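Local coordinates for redox-sensing transcriptional repressor Rex (Thermoanaerobacter ethanolicus, PDB 3WG9), which probably represses transcription in response to the cellular NADH/NAD(+) redox state, binding DNA as a homodimer with winged-helix and Rossmann-fold domains, at residues I154-Q160 with L178-K183. Numbering follows the deposited sequence.
Sequences IPKDNAQ and LPIDLK
A primary amide pairing with both polar groups of one backbone residue can fasten an extended segment to a helix, as 154-160 and 178-183 illustrate. The first is a turn entering a helix, Ala159 N hydrogen-bonded to Lys156 O (3.2 Å) and Asn158 at the N-cap without a side-chain capping bond; the second is irregular, largely extended beyond Pro179 (phi/psi -75/39). CA atoms are nearest at Lys156–Leu178 (6.6 Å) and Gln160–Leu182 (6.1 Å). Gln160 (chi1 t, chi2 p) supplies both hydrogen bonds: Lys183 N donates to Gln160 OE1 (2.9 Å), Gln160 NE2 to Lys183 O (2.8 Å).

Apolar packing fills the space between. Leu178 (chi1 -25°, between wells; chi2 t) points into the turn, its CD2 4.3 Å from Ile154 CG1 and CD1 3.7 Å from Lys156 CA; Leu182 (m, t) has CD2 4.3 Å from Ala159 CB. Lys156 CD lies 4.2 Å from Pro179 CG.

Ile154 belongs to the NAD(H) site and Asp181 to zinc sites, neither ligand bound to this chain. In the Rossmann-fold domain, the turn between strand 149-152 and helix 159-168 meets the loop after strand 173-176; Leu178 and Leu182 touch Leu152, and Pro179 packs on Tyr102 of the second subunit.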
loop_
_atom_site.group_PDB
_atom_site.type_symbol
_atom_site.label_atom_id
_atom_site.label_comp_id
_atom_site.label_asym_id
_atom_site.label_seq_id
_atom_site.Cartn_x
_atom_site.Cartn_y
_atom_site.Cartn_z
ATOM N N ILE B 154 4.692 -11.951 9.377
ATOM C CA ILE B 154 4.381 -12.793 10.535
ATOM C C ILE B 154 3.395 -12.111 11.461
ATOM O O ILE B 154 3.103 -10.921 11.288
ATOM C CB ILE B 154 5.643 -13.060 11.337
ATOM C CG1 ILE B 154 6.578 -11.844 11.331
ATOM C CG2 ILE B 154 6.344 -14.300 10.800
ATOM C CD1 ILE B 154 7.557 -11.983 12.441
ATOM N N PRO B 155 2.884 -12.831 12.482
ATOM C CA PRO B 155 1.979 -12.128 13.402
ATOM C C PRO B 155 2.733 -11.092 14.232
ATOM O O PRO B 155 3.952 -11.139 14.306
ATOM C CB PRO B 155 1.459 -13.250 14.316
ATOM C CG PRO B 155 1.924 -14.529 13.735
ATOM C CD PRO B 155 3.118 -14.230 12.892
ATOM N N LYS B 156 2.020 -10.173 14.881
ATOM C CA LYS B 156 2.673 -9.153 15.735
ATOM C C LYS B 156 3.428 -9.708 16.931
ATOM O O LYS B 156 4.384 -9.092 17.425
ATOM C CB LYS B 156 1.622 -8.175 16.232
ATOM C CG LYS B 156 0.730 -7.678 15.112
ATOM C CD LYS B 156 -0.355 -6.790 15.681
ATOM C CE LYS B 156 -0.829 -7.331 17.023
ATOM N NZ LYS B 156 -1.727 -6.362 17.690
ATOM N N ASP B 157 2.985 -10.882 17.384
ATOM C CA ASP B 157 3.623 -11.651 18.455
ATOM C C ASP B 157 5.135 -11.426 18.613
ATOM O O ASP B 157 5.558 -10.601 19.418
ATOM C CB ASP B 157 3.318 -13.148 18.292
ATOM C CG ASP B 157 1.926 -13.523 18.788
ATOM O OD1 ASP B 157 1.798 -13.779 20.008
ATOM O OD2 ASP B 157 0.971 -13.581 17.967
ATOM N N ASN B 158 5.968 -12.175 17.902
ATOM C CA ASN B 158 7.399 -11.869 17.980
ATOM C C ASN B 158 7.944 -11.061 16.774
ATOM O O ASN B 158 9.062 -11.306 16.321
ATOM C CB ASN B 158 8.278 -13.106 18.321
ATOM C CG ASN B 158 7.588 -14.119 19.251
ATOM O OD1 ASN B 158 7.906 -15.315 19.218
ATOM N ND2 ASN B 158 6.647 -13.657 20.070
ATOM N N ALA B 159 7.190 -10.065 16.301
ATOM C CA ALA B 159 7.673 -9.161 15.255
ATOM C C ALA B 159 8.855 -8.221 15.541
ATOM O O ALA B 159 9.756 -8.126 14.709
ATOM C CB ALA B 159 6.542 -8.389 14.574
ATOM N N GLN B 160 8.839 -7.470 16.632
ATOM C CA GLN B 160 9.979 -6.642 16.931
ATOM C C GLN B 160 11.217 -7.522 17.176
ATOM O O GLN B 160 12.323 -7.196 16.746
ATOM C CB GLN B 160 9.711 -5.778 18.166
ATOM C CG GLN B 160 10.832 -4.829 18.565
ATOM C CD GLN B 160 11.111 -3.768 17.511
ATOM O OE1 GLN B 160 10.214 -3.032 17.100
ATOM N NE2 GLN B 160 12.355 -3.739 17.008
ATOM N N LEU B 178 3.081 -5.858 8.821
ATOM C CA LEU B 178 2.300 -5.908 10.041
ATOM C C LEU B 178 1.831 -4.533 10.407
ATOM O O LEU B 178 2.612 -3.584 10.330
ATOM C CB LEU B 178 3.076 -6.466 11.217
ATOM C CG LEU B 178 4.273 -7.416 11.189
ATOM C CD1 LEU B 178 4.185 -8.198 12.508
ATOM C CD2 LEU B 178 4.437 -8.342 9.983
ATOM N N PRO B 179 0.587 -4.448 10.909
ATOM C CA PRO B 179 -0.066 -3.185 11.166
ATOM C C PRO B 179 0.499 -2.539 12.414
ATOM O O PRO B 179 -0.259 -1.932 13.149
ATOM C CB PRO B 179 -1.527 -3.601 11.409
ATOM C CG PRO B 179 -1.425 -4.949 12.048
ATOM C CD PRO B 179 -0.226 -5.596 11.356
ATOM N N ILE B 180 1.803 -2.639 12.629
ATOM C CA ILE B 180 2.509 -1.986 13.735
ATOM C C ILE B 180 3.861 -1.388 13.303
ATOM O O ILE B 180 4.574 -1.969 12.500
ATOM C CB ILE B 180 2.757 -3.014 14.821
ATOM C CG1 ILE B 180 1.482 -3.165 15.656
ATOM C CG2 ILE B 180 3.967 -2.657 15.675
ATOM C CD1 ILE B 180 1.540 -4.363 16.574
ATOM N N ASP B 181 4.211 -0.228 13.835
ATOM C CA ASP B 181 5.440 0.453 13.455
ATOM C C ASP B 181 6.684 0.028 14.281
ATOM O O ASP B 181 6.852 0.402 15.457
ATOM C CB ASP B 181 5.224 1.969 13.402
ATOM C CG ASP B 181 4.372 2.401 12.190
ATOM O OD1 ASP B 181 3.728 1.548 11.525
ATOM O OD2 ASP B 181 4.367 3.606 11.862
ATOM N N LEU B 182 7.552 -0.746 13.620
ATOM C CA LEU B 182 8.752 -1.359 14.228
ATOM C C LEU B 182 9.877 -0.367 14.535
ATOM O O LEU B 182 9.926 0.682 13.933
ATOM C CB LEU B 182 9.288 -2.460 13.314
ATOM C CG LEU B 182 8.276 -3.569 13.058
ATOM C CD1 LEU B 182 8.898 -4.528 12.088
ATOM C CD2 LEU B 182 7.842 -4.290 14.327
ATOM N N LYS B 183 10.776 -0.720 15.445
ATOM C CA LYS B 183 11.935 0.095 15.769
ATOM C C LYS B 183 13.178 -0.537 15.101
ATOM O O LYS B 183 13.451 -1.719 15.364
ATOM C CB LYS B 183 12.184 0.085 17.277
ATOM C CG LYS B 183 11.086 0.725 18.124
ATOM C CD LYS B 183 10.425 1.899 17.428
ATOM C CE LYS B 183 9.090 2.231 18.107
ATOM N NZ LYS B 183 9.280 2.339 19.585
#